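Local coordinates for protein Sso-CP2 metallo-carboxypetidase (Sulfolobus solfataricus, PDB 4MMO) that probably removes residues from the C-terminal end of peptides as a zinc-dependent carboxypeptidase of the M20 family, at residues L8-L12 with I97-A102; A165-P169 with A401-Y405. The contacts are given in a common frame with arbitrary orientation. Residues are numbered along the deposited sequence.

Contact 1. Residues L8-L12 with I97-A102; sequences LIEFL and IYARGA
Build the last turn of helix 3-12, with Leu12 N bonded to Leu8 O at 2.8 Å, and lay beside it an extended strand end that leaves Ile97 and Tyr98 for a type II beta turn from Ala99 to Ala102. Leu12 CA lies 6.5 Å from Ala99 CA. The direct contacts are mainly apolar. Leu8 CD2 lies 3.7 Å from Ile97 CD1, while Ile97 CG2 is met by Ile9 CD1 at 3.7 Å and Leu12 CD1 at 3.5 Å. Leu12, in the mt rotamer, also sets CB 4.1 Å from Ala99 CB and CD2 3.7 Å from Ala102 CA. Gly101, at positive phi, occupies the turn position where type II turns commonly carry glycine. The polar link is one water, donating to Leu12 O (2.9 Å) and Arg100 O (2.7 Å). The Arg100 guanidinium salt-bridges Glu413 outside the segments. The turn leads from the strand 96-98 hairpin into helix 102-121, which carries zinc ligand Asp104. Around it, Ile97 pairs with Ile415 of strand 414-416, Leu8 touches helix 417-433, and Phe11 packs on helix 102-121.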
loop_
_atom_site.group_PDB
_atom_site.type_symbol
_atom_site.label_atom_id
_atom_site.label_comp_id
_atom_site.label_asym_id
_atom_site.label_seq_id
_atom_site.Cartn_x
_atom_site.Cartn_y
_atom_site.Cartn_z
ATOM N N LEU A 8 16.386 -11.546 35.334
ATOM C CA LEU A 8 15.837 -11.625 33.987
ATOM C C LEU A 8 14.498 -10.892 33.923
ATOM O O LEU A 8 14.258 -10.117 32.996
ATOM C CB LEU A 8 15.677 -13.083 33.542
ATOM C CG LEU A 8 14.874 -13.312 32.259
ATOM C CD1 LEU A 8 15.474 -12.544 31.089
ATOM C CD2 LEU A 8 14.793 -14.797 31.940
ATOM N N ILE A 9 13.637 -11.143 34.909
ATOM C CA ILE A 9 12.332 -10.482 35.003
ATOM C C ILE A 9 12.505 -8.969 35.047
ATOM O O ILE A 9 11.823 -8.233 34.337
ATOM C CB ILE A 9 11.558 -10.928 36.271
ATOM C CG1 ILE A 9 11.246 -12.425 36.222
ATOM C CG2 ILE A 9 10.263 -10.124 36.446
ATOM C CD1 ILE A 9 10.280 -12.839 35.129
ATOM N N GLU A 10 13.421 -8.514 35.895
ATOM C CA GLU A 10 13.732 -7.095 36.020
ATOM C C GLU A 10 14.158 -6.512 34.670
ATOM O O GLU A 10 13.725 -5.427 34.289
ATOM C CB GLU A 10 14.843 -6.916 37.057
ATOM C CG GLU A 10 15.263 -5.488 37.321
ATOM C CD GLU A 10 16.361 -5.404 38.367
ATOM O OE1 GLU A 10 17.344 -6.173 38.262
ATOM O OE2 GLU A 10 16.238 -4.577 39.296
ATOM N N PHE A 11 15.000 -7.251 33.951
ATOM C CA PHE A 11 15.496 -6.839 32.639
ATOM C C PHE A 11 14.339 -6.734 31.650
ATOM O O PHE A 11 14.225 -5.760 30.896
ATOM C CB PHE A 11 16.509 -7.884 32.140
ATOM C CG PHE A 11 17.333 -7.453 30.943
ATOM C CD1 PHE A 11 17.518 -6.117 30.628
ATOM C CD2 PHE A 11 17.937 -8.414 30.136
ATOM C CE1 PHE A 11 18.287 -5.743 29.531
ATOM C CE2 PHE A 11 18.707 -8.049 29.043
ATOM C CZ PHE A 11 18.879 -6.713 28.738
ATOM N N LEU A 12 13.481 -7.748 31.668
ATOM C CA LEU A 12 12.372 -7.856 30.727
ATOM C C LEU A 12 11.301 -6.781 30.934
ATOM O O LEU A 12 10.573 -6.438 30.005
ATOM C CB LEU A 12 11.728 -9.239 30.842
ATOM C CG LEU A 12 12.494 -10.419 30.230
ATOM C CD1 LEU A 12 11.826 -11.735 30.598
ATOM C CD2 LEU A 12 12.578 -10.283 28.717
ATOM N N ILE A 97 7.716 -17.263 30.999
ATOM C CA ILE A 97 7.758 -15.819 31.185
ATOM C C ILE A 97 7.224 -15.161 29.925
ATOM O O ILE A 97 7.700 -15.448 28.834
ATOM C CB ILE A 97 9.189 -15.318 31.425
ATOM C CG1 ILE A 97 9.827 -16.058 32.599
ATOM C CG2 ILE A 97 9.184 -13.812 31.691
ATOM C CD1 ILE A 97 11.311 -15.809 32.727
ATOM N N TYR A 98 6.247 -14.271 30.081
ATOM C CA TYR A 98 5.612 -13.618 28.940
ATOM C C TYR A 98 6.030 -12.160 28.823
ATOM O O TYR A 98 5.594 -11.312 29.601
ATOM C CB TYR A 98 4.089 -13.725 29.045
ATOM C CG TYR A 98 3.572 -15.114 28.765
ATOM C CD1 TYR A 98 3.499 -16.066 29.773
ATOM C CD2 TYR A 98 3.168 -15.478 27.490
ATOM C CE1 TYR A 98 3.033 -17.342 29.517
ATOM C CE2 TYR A 98 2.703 -16.749 27.223
ATOM C CZ TYR A 98 2.636 -17.679 28.240
ATOM O OH TYR A 98 2.172 -18.946 27.976
ATOM N N ALA A 99 6.879 -11.876 27.843
ATOM C CA ALA A 99 7.317 -10.514 27.586
ATOM C C ALA A 99 7.940 -10.395 26.202
ATOM O O ALA A 99 8.540 -11.346 25.699
ATOM C CB ALA A 99 8.314 -10.074 28.644
ATOM N N ARG A 100 7.779 -9.231 25.580
ATOM C CA ARG A 100 8.555 -8.903 24.392
ATOM C C ARG A 100 10.027 -8.911 24.789
ATOM O O ARG A 100 10.411 -8.292 25.784
ATOM C CB ARG A 100 8.149 -7.532 23.838
ATOM C CG ARG A 100 9.137 -6.903 22.851
ATOM C CD ARG A 100 9.321 -7.725 21.571
ATOM N NE ARG A 100 8.249 -7.515 20.600
ATOM C CZ ARG A 100 7.317 -8.408 20.266
ATOM N NH1 ARG A 100 7.290 -9.621 20.805
ATOM N NH2 ARG A 100 6.399 -8.079 19.368
ATOM N N GLY A 101 10.841 -9.622 24.014
ATOM C CA GLY A 101 12.268 -9.713 24.278
ATOM C C GLY A 101 12.702 -10.942 25.059
ATOM O O GLY A 101 13.881 -11.102 25.363
ATOM N N ALA A 102 11.758 -11.812 25.391
ATOM C CA ALA A 102 12.066 -12.984 26.199
ATOM C C ALA A 102 12.983 -13.946 25.429
ATOM O O ALA A 102 13.969 -14.447 25.965
ATOM C CB ALA A 102 10.784 -13.678 26.614
HETATM O O HOH W 1 11.876 -6.663 27.423
#

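Contact 2. Residues A165-P169 with A401-Y405; sequences AGLDP and AGGYY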
loop_
_atom_site.group_PDB
_atom_site.type_symbol
_atom_site.label_atom_id
_atom_site.label_comp_id
_atom_site.label_asym_id
_atom_site.label_seq_id
_atom_site.Cartn_x
_atom_site.Cartn_y
_atom_site.Cartn_z
ATOM N N ALA A 165 20.642 -18.815 19.106
ATOM C CA ALA A 165 19.589 -19.499 18.369
ATOM C C ALA A 165 18.795 -20.384 19.315
ATOM O O ALA A 165 19.366 -21.071 20.159
ATOM C CB ALA A 165 20.192 -20.333 17.245
ATOM N N GLY A 166 17.475 -20.368 19.165
ATOM C CA GLY A 166 16.599 -21.133 20.034
ATOM C C GLY A 166 16.443 -22.580 19.607
ATOM O O GLY A 166 17.096 -23.042 18.667
ATOM N N LEU A 167 15.567 -23.296 20.305
ATOM C CA LEU A 167 15.281 -24.691 20.002
ATOM C C LEU A 167 14.373 -24.793 18.783
ATOM O O LEU A 167 13.468 -23.980 18.605
ATOM C CB LEU A 167 14.611 -25.361 21.205
ATOM C CG LEU A 167 15.311 -25.149 22.550
ATOM C CD1 LEU A 167 14.507 -25.774 23.680
ATOM C CD2 LEU A 167 16.722 -25.711 22.518
ATOM N N ASP A 168 14.616 -25.798 17.948
ATOM C CA ASP A 168 13.826 -25.999 16.739
ATOM C C ASP A 168 12.473 -26.610 17.121
ATOM O O ASP A 168 12.230 -26.857 18.304
ATOM C CB ASP A 168 14.619 -26.864 15.747
ATOM C CG ASP A 168 14.562 -28.357 16.064
ATOM O OD1 ASP A 168 14.287 -28.739 17.222
ATOM O OD2 ASP A 168 14.814 -29.156 15.137
ATOM N N PRO A 169 11.581 -26.837 16.137
ATOM C CA PRO A 169 10.250 -27.382 16.443
ATOM C C PRO A 169 10.267 -28.711 17.206
ATOM O O PRO A 169 9.331 -28.983 17.954
ATOM C CB PRO A 169 9.629 -27.578 15.058
ATOM C CG PRO A 169 10.296 -26.565 14.206
ATOM C CD PRO A 169 11.708 -26.480 14.713
ATOM N N ALA A 401 17.727 -19.066 24.874
ATOM C CA ALA A 401 16.772 -19.236 25.958
ATOM C C ALA A 401 15.393 -19.570 25.398
ATOM O O ALA A 401 14.540 -20.108 26.103
ATOM C CB ALA A 401 16.709 -17.976 26.788
ATOM N N GLY A 402 15.186 -19.249 24.124
ATOM C CA GLY A 402 13.889 -19.416 23.495
ATOM C C GLY A 402 13.749 -20.691 22.692
ATOM O O GLY A 402 14.606 -21.575 22.740
ATOM N N GLY A 403 12.652 -20.777 21.947
ATOM C CA GLY A 403 12.356 -21.944 21.140
ATOM C C GLY A 403 11.361 -21.634 20.038
ATOM O O GLY A 403 11.134 -20.471 19.699
ATOM N N TYR A 404 10.767 -22.685 19.484
ATOM C CA TYR A 404 9.795 -22.560 18.403
ATOM C C TYR A 404 8.476 -22.002 18.927
ATOM O O TYR A 404 7.741 -21.329 18.207
ATOM C CB TYR A 404 9.561 -23.934 17.773
ATOM C CG TYR A 404 8.765 -23.913 16.488
ATOM C CD1 TYR A 404 9.251 -23.272 15.357
ATOM C CD2 TYR A 404 7.536 -24.557 16.399
ATOM C CE1 TYR A 404 8.531 -23.260 14.177
ATOM C CE2 TYR A 404 6.809 -24.552 15.222
ATOM C CZ TYR A 404 7.311 -23.903 14.115
ATOM O OH TYR A 404 6.592 -23.895 12.942
ATOM N N TYR A 405 8.190 -22.299 20.191
ATOM C CA TYR A 405 6.965 -21.872 20.860
ATOM C C TYR A 405 6.980 -20.387 21.209
ATOM O O TYR A 405 5.960 -19.831 21.613
ATOM C CB TYR A 405 6.806 -22.663 22.163
ATOM C CG TYR A 405 7.962 -22.448 23.122
ATOM C CD1 TYR A 405 7.952 -21.394 24.027
ATOM C CD2 TYR A 405 9.069 -23.288 23.109
ATOM C CE1 TYR A 405 9.008 -21.186 24.892
ATOM C CE2 TYR A 405 10.131 -23.087 23.973
ATOM C CZ TYR A 405 10.096 -22.033 24.862
ATOM O OH TYR A 405 11.150 -21.828 25.728
HETATM O O HOH W 2 11.174 -25.597 20.585
#
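Two irregular loops run side by side and touch mostly through their backbones: 165-169, which lies between strands 159-161 and 174-176, and the loop 401-405, which lies between strands 395-396 and 414-416. Their touching parts head the same way, 23° apart, with Leu167 CA only 4.2 Å from Gly403 CA. One direct hydrogen bond joins them, from Leu167 N to Gly402 O (3.1 Å). Next along, Leu167 O receives a CA-H...O contact from Gly403 CA at 3.4 Å, and a water bridges Asp168 O (2.8 Å) to Tyr404 N (3.1 Å). Gly166 permits this closeness, since a CB there would clash with Gly402 O; one on Gly403 would collide with Tyr405 CE2 within its own loop. At the exposed end, Pro169 lays CG over the face of the Tyr404 ring, 3.6 Å from its centroid, a CH-pi contact. The Asp168 carboxylate forms a salt bridge with Arg172. Such loops, following neighbouring parallel strands at their C-terminal ends, commonly line the active site of an alpha/beta fold; here Glu163, a zinc ligand, lies just before Gly166.

How the contacts relate
Both segments of contact 1 precede those of contact 2 in the sequence, and their centres are 16 Å apart; the nearest atoms come to about 5 Å without touching. Strand 414-416 is common ground: it pairs with strand 96-98 beside contact 1, and Ala401 and Tyr405 of contact 2 rest on it. Helix 102-121 is a second bridge, packing on Phe11 and, through Thr108, hydrogen-bonding to Ala401. Both contacts border the zinc site without supplying a ligand: the side-chain position of Gly101 is about 9 Å from the ion and that of Gly166 about 11 Å. Zinc ligand Asp104 follows 97-102, and Glu163 precedes 165-169, so sequence-distant loops converge around one metal site.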